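Local coordinates for rhamnose ABC transporter, periplasmic rhamnose-binding protein (Kribbella flavida, PDB 4KVF) that probably binds rhamnose or a related sugar outside the cell and delivers it to an ABC transporter for uptake, at residues A[106-111]-A[130-135]; A[124-129]-A[137-142]; A[205-210]-A[233-238]; A[258-263]-A[276-281]. All coordinates share one frame; numbering follows the deposited sequence.

Contact 1 (A[106-111]-A[130-135])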
loop_
_atom_site.group_PDB
_atom_site.type_symbol
_atom_site.label_atom_id
_atom_site.label_comp_id
_atom_site.label_asym_id
_atom_site.label_seq_id
_atom_site.Cartn_x
_atom_site.Cartn_y
_atom_site.Cartn_z
ATOM N N ASP A 106 -1.424 12.177 10.547
ATOM C CA ASP A 106 -0.366 12.400 11.526
ATOM C C ASP A 106 -0.517 11.336 12.599
ATOM O O ASP A 106 -1.622 11.082 13.060
ATOM C CB ASP A 106 -0.486 13.789 12.154
ATOM C CG ASP A 106 0.588 14.044 13.190
ATOM O OD1 ASP A 106 1.721 14.355 12.791
ATOM O OD2 ASP A 106 0.305 13.912 14.404
ATOM N N PRO A 107 0.589 10.694 12.996
ATOM C CA PRO A 107 0.473 9.579 13.953
ATOM C C PRO A 107 -0.019 10.003 15.339
ATOM O O PRO A 107 -0.628 9.196 16.039
ATOM C CB PRO A 107 1.910 9.056 14.065
ATOM C CG PRO A 107 2.610 9.552 12.830
ATOM C CD PRO A 107 1.960 10.860 12.484
ATOM N N ASN A 108 0.220 11.249 15.732
ATOM C CA ASN A 108 -0.097 11.653 17.105
ATOM C C ASN A 108 -1.286 12.586 17.305
ATOM O O ASN A 108 -1.920 12.546 18.361
ATOM C CB ASN A 108 1.143 12.192 17.814
ATOM C CG ASN A 108 2.158 11.102 18.098
ATOM O OD1 ASN A 108 2.105 10.435 19.138
ATOM N ND2 ASN A 108 3.080 10.904 17.168
ATOM N N ALA A 109 -1.606 13.400 16.298
ATOM C CA ALA A 109 -2.685 14.383 16.426
ATOM C C ALA A 109 -4.040 13.718 16.678
ATOM O O ALA A 109 -4.931 14.304 17.308
ATOM C CB ALA A 109 -2.752 15.282 15.185
ATOM N N VAL A 110 -4.181 12.499 16.180
ATOM C CA VAL A 110 -5.420 11.748 16.299
ATOM C C VAL A 110 -5.510 10.951 17.599
ATOM O O VAL A 110 -6.568 10.395 17.920
ATOM C CB VAL A 110 -5.582 10.786 15.100
ATOM C CG1 VAL A 110 -5.687 11.583 13.815
ATOM C CG2 VAL A 110 -4.393 9.829 15.031
ATOM N N CYS A 111 -4.418 10.903 18.356
ATOM C CA CYS A 111 -4.373 10.056 19.555
ATOM C C CYS A 111 -5.436 10.351 20.618
ATOM O O CYS A 111 -6.099 9.413 21.087
ATOM C CB CYS A 111 -2.972 10.020 20.187
ATOM S SG CYS A 111 -1.852 8.919 19.324
ATOM N N ASP A 130 -0.219 4.615 9.733
ATOM C CA ASP A 130 -0.529 4.201 11.093
ATOM C C ASP A 130 -0.536 5.382 12.064
ATOM O O ASP A 130 0.066 6.433 11.794
ATOM C CB ASP A 130 0.508 3.162 11.524
ATOM C CG ASP A 130 0.071 2.358 12.732
ATOM O OD1 ASP A 130 -1.092 2.505 13.177
ATOM O OD2 ASP A 130 0.897 1.554 13.196
ATOM N N ALA A 131 -1.220 5.205 13.192
ATOM C CA ALA A 131 -1.147 6.161 14.300
ATOM C C ALA A 131 -0.116 5.639 15.297
ATOM O O ALA A 131 0.404 4.538 15.121
ATOM C CB ALA A 131 -2.513 6.313 14.968
ATOM N N ALA A 132 0.201 6.427 16.324
ATOM C CA ALA A 132 1.095 5.948 17.374
ATOM C C ALA A 132 0.535 4.634 17.915
ATOM O O ALA A 132 -0.685 4.461 17.992
ATOM C CB ALA A 132 1.230 6.974 18.486
ATOM N N LYS A 133 1.422 3.709 18.277
ATOM C CA LYS A 133 1.011 2.339 18.591
ATOM C C LYS A 133 -0.015 2.255 19.723
ATOM O O LYS A 133 -0.823 1.328 19.773
ATOM C CB LYS A 133 2.232 1.456 18.899
ATOM C CG LYS A 133 3.343 1.509 17.842
ATOM C CD LYS A 133 2.845 1.112 16.452
ATOM C CE LYS A 133 3.992 0.884 15.470
ATOM N NZ LYS A 133 4.804 2.109 15.207
ATOM N N THR A 134 0.016 3.238 20.615
ATOM C CA THR A 134 -0.857 3.270 21.788
ATOM C C THR A 134 -2.217 3.929 21.553
ATOM O O THR A 134 -2.942 4.195 22.508
ATOM C CB THR A 134 -0.171 4.008 22.953
ATOM O OG1 THR A 134 0.238 5.306 22.509
ATOM C CG2 THR A 134 1.060 3.237 23.427
ATOM N N CYS A 135 -2.558 4.187 20.295
ATOM C CA CYS A 135 -3.788 4.908 19.961
ATOM C C CYS A 135 -4.665 4.137 18.986
ATOM O O CYS A 135 -5.602 4.690 18.424
ATOM C CB CYS A 135 -3.458 6.283 19.371
ATOM S SG CYS A 135 -2.220 7.185 20.359
#

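Contact 2 (A[124-129]-A[137-142])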
loop_
_atom_site.group_PDB
_atom_site.type_symbol
_atom_site.label_atom_id
_atom_site.label_comp_id
_atom_site.label_asym_id
_atom_site.label_seq_id
_atom_site.Cartn_x
_atom_site.Cartn_y
_atom_site.Cartn_z
ATOM N N VAL A 124 -10.486 0.571 17.142
ATOM C CA VAL A 124 -9.835 1.448 16.187
ATOM C C VAL A 124 -8.797 0.678 15.379
ATOM O O VAL A 124 -7.864 0.107 15.929
ATOM C CB VAL A 124 -9.161 2.638 16.894
ATOM C CG1 VAL A 124 -8.341 3.449 15.905
ATOM C CG2 VAL A 124 -10.210 3.515 17.557
ATOM N N VAL A 125 -9.010 0.648 14.073
ATOM C CA VAL A 125 -8.102 0.000 13.141
ATOM C C VAL A 125 -7.561 1.055 12.174
ATOM O O VAL A 125 -8.308 1.695 11.424
ATOM C CB VAL A 125 -8.842 -1.073 12.327
ATOM C CG1 VAL A 125 -7.922 -1.671 11.277
ATOM C CG2 VAL A 125 -9.380 -2.149 13.253
ATOM N N THR A 126 -6.257 1.254 12.190
ATOM C CA THR A 126 -5.672 2.160 11.228
ATOM C C THR A 126 -5.366 1.406 9.938
ATOM O O THR A 126 -5.293 0.175 9.921
ATOM C CB THR A 126 -4.395 2.799 11.779
ATOM O OG1 THR A 126 -3.568 1.767 12.324
ATOM C CG2 THR A 126 -4.737 3.765 12.901
ATOM N N PHE A 127 -5.213 2.145 8.852
ATOM C CA PHE A 127 -4.853 1.538 7.573
ATOM C C PHE A 127 -4.079 2.522 6.730
ATOM O O PHE A 127 -4.216 3.730 6.901
ATOM C CB PHE A 127 -6.086 1.002 6.827
ATOM C CG PHE A 127 -6.944 2.067 6.189
ATOM C CD1 PHE A 127 -7.846 2.786 6.945
ATOM C CD2 PHE A 127 -6.870 2.319 4.828
ATOM C CE1 PHE A 127 -8.660 3.749 6.358
ATOM C CE2 PHE A 127 -7.675 3.292 4.234
ATOM C CZ PHE A 127 -8.573 4.000 5.005
ATOM N N ASP A 128 -3.236 1.994 5.849
ATOM C CA ASP A 128 -2.409 2.804 4.957
ATOM C C ASP A 128 -1.301 3.532 5.717
ATOM O O ASP A 128 -0.128 3.252 5.522
ATOM C CB ASP A 128 -3.259 3.791 4.148
ATOM C CG ASP A 128 -3.017 3.682 2.662
ATOM O OD1 ASP A 128 -1.862 3.891 2.236
ATOM O OD2 ASP A 128 -3.980 3.395 1.919
ATOM N N SER A 129 -1.687 4.458 6.590
ATOM C CA SER A 129 -0.746 5.163 7.443
ATOM C C SER A 129 -1.177 4.979 8.887
ATOM O O SER A 129 -2.346 5.161 9.227
ATOM C CB SER A 129 -0.698 6.645 7.090
ATOM O OG SER A 129 -0.183 6.825 5.783
ATOM N N ASP A 137 -6.056 -0.259 18.009
ATOM C CA ASP A 137 -6.013 -1.677 18.363
ATOM C C ASP A 137 -5.252 -2.520 17.345
ATOM O O ASP A 137 -4.613 -3.496 17.714
ATOM C CB ASP A 137 -7.435 -2.206 18.552
ATOM C CG ASP A 137 -8.177 -1.459 19.646
ATOM O OD1 ASP A 137 -7.869 -1.702 20.834
ATOM O OD2 ASP A 137 -9.057 -0.635 19.311
ATOM N N ALA A 138 -5.318 -2.128 16.077
ATOM C CA ALA A 138 -4.605 -2.829 15.012
ATOM C C ALA A 138 -4.344 -1.900 13.837
ATOM O O ALA A 138 -5.039 -0.902 13.654
ATOM C CB ALA A 138 -5.392 -4.054 14.543
ATOM N N PHE A 139 -3.332 -2.249 13.048
ATOM C CA PHE A 139 -2.962 -1.477 11.864
ATOM C C PHE A 139 -2.923 -2.398 10.660
ATOM O O PHE A 139 -2.212 -3.410 10.668
ATOM C CB PHE A 139 -1.589 -0.819 12.075
ATOM C CG PHE A 139 -0.962 -0.268 10.811
ATOM C CD1 PHE A 139 -1.653 0.600 9.985
ATOM C CD2 PHE A 139 0.341 -0.597 10.479
ATOM C CE1 PHE A 139 -1.060 1.111 8.833
ATOM C CE2 PHE A 139 0.940 -0.085 9.333
ATOM C CZ PHE A 139 0.235 0.763 8.511
ATOM N N ILE A 140 -3.690 -2.066 9.622
ATOM C CA ILE A 140 -3.635 -2.862 8.402
ATOM C C ILE A 140 -2.580 -2.273 7.471
ATOM O O ILE A 140 -2.742 -1.175 6.938
ATOM C CB ILE A 140 -4.991 -2.912 7.659
ATOM C CG1 ILE A 140 -6.117 -3.309 8.628
ATOM C CG2 ILE A 140 -4.903 -3.907 6.479
ATOM C CD1 ILE A 140 -5.844 -4.619 9.407
ATOM N N ASN A 141 -1.497 -3.021 7.290
ATOM C CA ASN A 141 -0.392 -2.618 6.430
ATOM C C ASN A 141 -0.465 -3.351 5.095
ATOM O O ASN A 141 -0.453 -4.587 5.063
ATOM C CB ASN A 141 0.942 -2.923 7.119
ATOM C CG ASN A 141 2.113 -2.235 6.445
ATOM O OD1 ASN A 141 1.938 -1.556 5.431
ATOM N ND2 ASN A 141 3.301 -2.356 7.039
ATOM N N GLN A 142 -0.555 -2.595 3.998
ATOM C CA GLN A 142 -0.796 -3.200 2.692
ATOM C C GLN A 142 0.364 -4.068 2.253
ATOM O O GLN A 142 0.178 -5.077 1.561
ATOM C CB GLN A 142 -1.091 -2.143 1.615
ATOM C CG GLN A 142 -0.018 -1.095 1.451
ATOM C CD GLN A 142 -0.320 0.152 2.254
ATOM O OE1 GLN A 142 -0.630 0.075 3.444
ATOM N NE2 GLN A 142 -0.249 1.309 1.603
HETATM O O HOH W 1 1.728 1.156 4.831
#

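Contact 3 (A[205-210]-A[233-238])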
loop_
_atom_site.group_PDB
_atom_site.type_symbol
_atom_site.label_atom_id
_atom_site.label_comp_id
_atom_site.label_asym_id
_atom_site.label_seq_id
_atom_site.Cartn_x
_atom_site.Cartn_y
_atom_site.Cartn_z
ATOM N N GLY A 205 13.033 11.758 -9.418
ATOM C CA GLY A 205 12.054 12.375 -10.292
ATOM C C GLY A 205 11.064 13.250 -9.540
ATOM O O GLY A 205 10.246 13.929 -10.154
ATOM N N ASN A 206 11.138 13.212 -8.210
ATOM C CA ASN A 206 10.349 14.097 -7.344
ATOM C C ASN A 206 8.834 13.943 -7.475
ATOM O O ASN A 206 8.094 14.897 -7.221
ATOM C CB ASN A 206 10.723 15.567 -7.580
ATOM C CG ASN A 206 12.127 15.910 -7.105
ATOM O OD1 ASN A 206 13.016 15.061 -7.073
ATOM N ND2 ASN A 206 12.330 17.171 -6.742
ATOM N N ASP A 207 8.374 12.750 -7.849
ATOM C CA ASP A 207 6.948 12.501 -8.092
ATOM C C ASP A 207 6.335 13.493 -9.077
ATOM O O ASP A 207 5.137 13.769 -9.033
ATOM C CB ASP A 207 6.152 12.495 -6.786
ATOM C CG ASP A 207 6.202 11.163 -6.086
ATOM O OD1 ASP A 207 6.605 10.175 -6.736
ATOM O OD2 ASP A 207 5.831 11.101 -4.893
ATOM N N ASP A 208 7.175 14.018 -9.963
ATOM C CA ASP A 208 6.756 14.932 -11.016
ATOM C C ASP A 208 6.880 14.238 -12.375
ATOM O O ASP A 208 7.943 13.715 -12.715
ATOM C CB ASP A 208 7.620 16.188 -10.984
ATOM C CG ASP A 208 7.288 17.149 -12.111
ATOM O OD1 ASP A 208 6.099 17.508 -12.260
ATOM O OD2 ASP A 208 8.212 17.536 -12.855
ATOM N N ASP A 209 5.788 14.241 -13.140
ATOM C CA ASP A 209 5.698 13.542 -14.428
ATOM C C ASP A 209 6.839 13.914 -15.374
ATOM O O ASP A 209 7.578 13.047 -15.849
ATOM C CB ASP A 209 4.335 13.840 -15.077
ATOM C CG ASP A 209 3.981 12.881 -16.214
ATOM O OD1 ASP A 209 4.393 11.704 -16.181
ATOM O OD2 ASP A 209 3.260 13.311 -17.143
ATOM N N GLN A 210 6.992 15.210 -15.623
ATOM C CA GLN A 210 8.009 15.715 -16.543
ATOM C C GLN A 210 9.448 15.488 -16.078
ATOM O O GLN A 210 10.326 15.140 -16.878
ATOM C CB GLN A 210 7.770 17.200 -16.820
ATOM C CG GLN A 210 7.093 17.472 -18.147
ATOM C CD GLN A 210 8.054 17.361 -19.317
ATOM O OE1 GLN A 210 8.334 16.265 -19.809
ATOM N NE2 GLN A 210 8.571 18.500 -19.764
ATOM N N THR A 233 7.671 4.492 -7.519
ATOM C CA THR A 233 6.745 5.618 -7.434
ATOM C C THR A 233 5.813 5.502 -8.621
ATOM O O THR A 233 6.275 5.238 -9.731
ATOM C CB THR A 233 7.473 6.971 -7.479
ATOM O OG1 THR A 233 6.670 7.927 -8.192
ATOM C CG2 THR A 233 8.806 6.850 -8.189
ATOM N N THR A 234 4.509 5.688 -8.402
ATOM C CA THR A 234 3.561 5.526 -9.503
ATOM C C THR A 234 3.790 6.564 -10.596
ATOM O O THR A 234 3.641 6.261 -11.790
ATOM C CB THR A 234 2.093 5.535 -9.026
ATOM O OG1 THR A 234 1.749 6.845 -8.562
ATOM C CG2 THR A 234 1.914 4.517 -7.911
ATOM N N VAL A 235 4.170 7.775 -10.195
ATOM C CA VAL A 235 4.459 8.830 -11.155
ATOM C C VAL A 235 5.692 8.453 -11.955
ATOM O O VAL A 235 5.722 8.601 -13.180
ATOM C CB VAL A 235 4.708 10.191 -10.462
ATOM C CG1 VAL A 235 5.211 11.219 -11.460
ATOM C CG2 VAL A 235 3.444 10.685 -9.788
ATOM N N GLY A 236 6.699 7.955 -11.252
ATOM C CA GLY A 236 7.997 7.690 -11.844
ATOM C C GLY A 236 7.965 6.557 -12.846
ATOM O O GLY A 236 8.525 6.659 -13.934
ATOM N N ILE A 237 7.303 5.466 -12.486
ATOM C CA ILE A 237 7.287 4.310 -13.370
ATOM C C ILE A 237 6.499 4.624 -14.645
ATOM O O ILE A 237 6.886 4.213 -15.757
ATOM C CB ILE A 237 6.753 3.058 -12.629
ATOM C CG1 ILE A 237 6.936 1.806 -13.481
ATOM C CG2 ILE A 237 5.292 3.235 -12.233
ATOM C CD1 ILE A 237 6.400 0.554 -12.808
ATOM N N ALA A 238 5.430 5.405 -14.502
ATOM C CA ALA A 238 4.634 5.813 -15.660
ATOM C C ALA A 238 5.421 6.721 -16.604
ATOM O O ALA A 238 5.299 6.621 -17.829
ATOM C CB ALA A 238 3.343 6.498 -15.214
HETATM O O HOH W 2 3.835 8.725 -7.316
HETATM O O HOH W 3 3.724 10.026 -14.477
#

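Contact 4 (A[258-263]-A[276-281])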
loop_
_atom_site.group_PDB
_atom_site.type_symbol
_atom_site.label_atom_id
_atom_site.label_comp_id
_atom_site.label_asym_id
_atom_site.label_seq_id
_atom_site.Cartn_x
_atom_site.Cartn_y
_atom_site.Cartn_z
ATOM N N LEU A 258 6.699 0.439 -8.773
ATOM C CA LEU A 258 5.388 0.459 -8.136
ATOM C C LEU A 258 4.476 1.350 -8.953
ATOM O O LEU A 258 4.745 2.539 -9.115
ATOM C CB LEU A 258 5.501 0.994 -6.715
ATOM C CG LEU A 258 6.418 0.174 -5.814
ATOM C CD1 LEU A 258 6.603 0.907 -4.498
ATOM C CD2 LEU A 258 5.858 -1.236 -5.589
ATOM N N GLY A 259 3.410 0.772 -9.492
ATOM C CA GLY A 259 2.562 1.513 -10.408
ATOM C C GLY A 259 1.078 1.331 -10.175
ATOM O O GLY A 259 0.656 0.419 -9.457
ATOM N N LEU A 260 0.287 2.209 -10.791
ATOM C CA LEU A 260 -1.169 2.113 -10.757
ATOM C C LEU A 260 -1.657 1.404 -12.019
ATOM O O LEU A 260 -1.324 1.816 -13.130
ATOM C CB LEU A 260 -1.789 3.511 -10.652
ATOM C CG LEU A 260 -1.630 4.217 -9.301
ATOM C CD1 LEU A 260 -1.975 5.701 -9.412
ATOM C CD2 LEU A 260 -2.506 3.542 -8.254
ATOM N N PRO A 261 -2.445 0.326 -11.854
ATOM C CA PRO A 261 -2.891 -0.535 -12.959
ATOM C C PRO A 261 -3.542 0.177 -14.145
ATOM O O PRO A 261 -3.255 -0.202 -15.281
ATOM C CB PRO A 261 -3.895 -1.472 -12.280
ATOM C CG PRO A 261 -3.349 -1.610 -10.895
ATOM C CD PRO A 261 -2.863 -0.218 -10.549
ATOM N N ASN A 262 -4.393 1.172 -13.901
ATOM C CA ASN A 262 -5.042 1.904 -14.995
ATOM C C ASN A 262 -4.067 2.787 -15.780
ATOM O O ASN A 262 -4.168 2.913 -17.001
ATOM C CB ASN A 262 -6.212 2.758 -14.487
ATOM C CG ASN A 262 -7.449 1.934 -14.161
ATOM O OD1 ASN A 262 -7.526 0.741 -14.477
ATOM N ND2 ASN A 262 -8.431 2.576 -13.533
ATOM N N GLN A 263 -3.127 3.399 -15.066
ATOM C CA GLN A 263 -2.157 4.296 -15.684
ATOM C C GLN A 263 -1.131 3.473 -16.451
ATOM O O GLN A 263 -0.623 3.896 -17.492
ATOM C CB GLN A 263 -1.465 5.137 -14.605
ATOM C CG GLN A 263 -0.656 6.313 -15.124
ATOM C CD GLN A 263 -0.031 7.129 -14.005
ATOM O OE1 GLN A 263 0.029 6.686 -12.854
ATOM N NE2 GLN A 263 0.438 8.332 -14.338
ATOM N N PHE A 276 5.221 -5.314 -12.791
ATOM C CA PHE A 276 5.408 -4.297 -11.759
ATOM C C PHE A 276 4.564 -4.700 -10.552
ATOM O O PHE A 276 3.818 -5.675 -10.619
ATOM C CB PHE A 276 5.087 -2.870 -12.266
ATOM C CG PHE A 276 3.616 -2.606 -12.529
ATOM C CD1 PHE A 276 3.057 -2.859 -13.773
ATOM C CD2 PHE A 276 2.807 -2.067 -11.539
ATOM C CE1 PHE A 276 1.710 -2.614 -14.014
ATOM C CE2 PHE A 276 1.463 -1.812 -11.772
ATOM C CZ PHE A 276 0.913 -2.086 -13.019
ATOM N N ALA A 277 4.705 -3.980 -9.446
ATOM C CA ALA A 277 3.998 -4.336 -8.220
ATOM C C ALA A 277 3.193 -3.178 -7.648
ATOM O O ALA A 277 3.434 -2.020 -7.963
ATOM C CB ALA A 277 4.995 -4.833 -7.164
ATOM N N LEU A 278 2.222 -3.513 -6.807
ATOM C CA LEU A 278 1.624 -2.562 -5.880
ATOM C C LEU A 278 0.843 -3.425 -4.904
ATOM O O LEU A 278 1.399 -4.346 -4.310
ATOM C CB LEU A 278 0.710 -1.543 -6.585
ATOM C CG LEU A 278 0.373 -0.279 -5.779
ATOM C CD1 LEU A 278 1.566 0.698 -5.696
ATOM C CD2 LEU A 278 -0.868 0.429 -6.317
ATOM N N TRP A 279 -0.450 -3.157 -4.781
ATOM C CA TRP A 279 -1.322 -3.891 -3.876
ATOM C C TRP A 279 -2.759 -3.626 -4.322
ATOM O O TRP A 279 -2.998 -2.748 -5.145
ATOM C CB TRP A 279 -1.081 -3.444 -2.424
ATOM C CG TRP A 279 -0.886 -1.953 -2.259
ATOM C CD1 TRP A 279 -1.868 -1.009 -2.147
ATOM C CD2 TRP A 279 0.362 -1.248 -2.174
ATOM N NE1 TRP A 279 -1.308 0.242 -2.008
ATOM C CE2 TRP A 279 0.055 0.124 -2.026
ATOM C CE3 TRP A 279 1.701 -1.640 -2.211
ATOM C CZ2 TRP A 279 1.045 1.102 -1.911
ATOM C CZ3 TRP A 279 2.681 -0.667 -2.098
ATOM C CH2 TRP A 279 2.346 0.688 -1.951
ATOM N N ASN A 280 -3.711 -4.405 -3.823
ATOM C CA ASN A 280 -5.111 -4.178 -4.167
ATOM C C ASN A 280 -5.767 -3.394 -3.038
ATOM O O ASN A 280 -6.004 -3.939 -1.959
ATOM C CB ASN A 280 -5.834 -5.509 -4.412
ATOM C CG ASN A 280 -7.294 -5.325 -4.780
ATOM O OD1 ASN A 280 -7.796 -4.196 -4.872
ATOM N ND2 ASN A 280 -7.983 -6.440 -5.024
ATOM N N PRO A 281 -6.053 -2.100 -3.274
ATOM C CA PRO A 281 -6.535 -1.261 -2.173
ATOM C C PRO A 281 -7.848 -1.773 -1.624
ATOM O O PRO A 281 -8.115 -1.585 -0.442
ATOM C CB PRO A 281 -6.757 0.107 -2.838
ATOM C CG PRO A 281 -5.932 0.066 -4.075
ATOM C CD PRO A 281 -5.985 -1.355 -4.539
#

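Contact 1 (A[106-111]-A[130-135])
Cys111 and Cys135 are joined by a disulfide, SG to SG 2.1 Å, with a torsion of 96° about the S–S bond, close to the unstrained right angle. Both sulfurs stand anti to their own carbonyl carbon, beside the backbone N (chi1 -79° at Cys111), and this brings them tip to tip between the start of helix 111-119 and a loop.

One backbone hydrogen bond runs alongside the covalent link: Ala132 N gives its proton to Pro107 O at 2.9 Å, nearly straight at 164°. The first loop is shaped from within by Asp106, whose OD2 takes the N-H of Asn108. On its anti lone pair Asp106 OD2 also accepts from Ala109 N at 2.7 Å, and this one oxygen makes both the Asx turn and the wider Asx motif. A type I turn from Asn108 to Cys111 follows and leads into the helix.

Apolar contact is modest. Ala132 CB rests 3.7 Å from Cys111 SG, while Val110 CG2 meets Ala131 CB at 4.0 Å, both residues being buried. Separately, the amide oxygen Asn108 OD1 is in van der Waals touch with Ala132 CB.

The disulfide thus ties the first turn of helix 111-119 to the loop between strands 123-127 and 138-141; Val110 also packs on Gln85 and Ile89 of helix 85-94.

Contact 2 (A[124-129]-A[137-142])
Phe139 lays its ring beside the end of strand 124-127: Asn141 N sits over the centre of one face, 4.2 Å above the plane of the Phe139 ring, and Thr126 C and Asp128 C lie at the edge. Thr126 OG1 comes in obliquely, 3.2 Å from Phe139 CD1; the Thr126 hydroxyl is hydrogen-bonded to Asp130 OD1. Phe139 reaches this place with CG anti to its backbone N (chi1 166°).

The two strands are parallel neighbours in the six-stranded sheet of one lobe of a periplasmic binding protein, running 24° apart. Thr126 is gripped from both its backbone atoms: Thr126 N donates to Ala138 O, and Ile140 N donates to Thr126 O at 2.8 Å. The ladder ends in a weak bond from Asp128 N to Ile140 O. On the face carrying Val125, Ala138 and Ile140, Val125 CG1 presses on Ile140 CG1 at 3.6 Å, and helix 281-296 covers this side through Leu287 and Ala288.

At the start of the pair, Asp137 turns its carboxylate back so that Asp137 OD2 takes Val124 N on its anti lone pair at 2.9 Å, while Asp137 N returns a bond to Val124 O; Asp137 OD1 forms a salt bridge with Arg118. At the far end, the Gln142 chain is bent at chi2 and its amide stands 81° from the carboxylate plane of Asp128; Gln142 NE2 meets Asp128 OD1 from above that carboxylate plane, 3.1 Å away.

Contact 3 (A[205-210]-A[233-238])
Asp207 and Thr233 meet through their side chains: Thr233 OG1 donates to Asp207 OD1 at 2.7 Å, approaching nearly along the C-O axis of the carboxylate. Asp207 places this oxygen by holding CG anti to its carbonyl carbon, beside the backbone N (chi1 -83°), and the two side chains lie antiparallel, side by side. The hydroxyl works twice, because Thr233 OG1 also accepts from Gly236 N at 3.1 Å and 160°.

Thr233 holds the N-cap position of helix 234-245, and this is its capping bond. Asp208 has the same place before helix 209-222, its OD2 capping Lys211 N, so the contact brings together the starts of two helices, each following a strand of the four-stranded parallel sheet. A type I' turn from Gly205 to Asp208 links strand 197-204 to its helix.

Val235 fits against this turn. Its CG1, anti to the backbone N (chi1 171°), touches both Asp207 C and Asp209 N, while Val235 CG2 lies 3.6 Å from Asp207 O.

Two waters also link the segments. One accepts from Val235 N and gives a weak bond to Asp207 OD1; the other donates to Val235 O and to Asp209 OD1, an oxygen that also forms a salt bridge with Arg242.

Contact 4 (A[258-263]-A[276-281])
Leu258 and Ala277 form a single backbone bridge, their CA atoms 5.0 Å apart, where the chain leaving strand 254-257 passes strand 276-278 at 89°. Gly259 N donates to Ala277 O at 3.2 Å and 151°, and Leu258 CA also points its hydrogen at this oxygen, so one carbonyl receives two neighbouring groups.

Phe276 brings the edge of its ring against the backbone of Gly259. Its CG lies between the backbone N and the carbonyl carbon (chi1 70°), the position that turns the ring across to Gly259: Phe276 CE2 comes within 3.3 Å of Gly259 O, and Phe276 CZ reaches Pro261 CA at 4.1 Å. Leu278 closes on the same oxygen, with Leu278 CB and Leu278 CD2 each 3.5 Å from Gly259 O. Leu278 CD2 also meets Leu260 CD2, while Leu278 CD1 touches Leu258 CB. Leu258 CD2 lies 3.5 Å from Ala277 O and reaches Ala277 CB at 4.0 Å.

The bridge joins the edge of the four-stranded parallel sheet to the two-stranded antiparallel sheet of 276-278 and 330-332. Helix 234-245 packs on Phe276 through Ile237, and the ring of Phe332 meets that of Phe276.

Beyond the one N-H bond, the contact is mostly apolar, and Gly259 O is buried in it with no hydrogen-bonding partner in the model. The ring edge of Phe276 and the CB and CD2 of Leu278 lie against that oxygen; the positively polarised edge of Phe276 probably offsets part of the cost.

Overall arrangement
From the N terminus, contact 1 closes a loop of 18 residues, from 106-111 over helix 111-119 and strand 123-127 to 130-135. Contact 2 crosses it along the chain, since 124-129 lies inside that loop and 137-142 beyond it, and the two touch where Asp130 meets Phe139. Contacts 3 and 4 follow in series: contact 3, spanning helix 209-222 and strand 226-231, and segment 258-263 lie in the other lobe, while 276-281, across helix 261-269, runs back toward the first. Contacts 3 and 4 pack together through Ile237, against Leu258 and Phe276. Between the lobes, contacts 2 and 4 meet where Gln142 lies on Trp279, whereas contacts 1 and 3 remain about 17 Å apart at their nearest atoms.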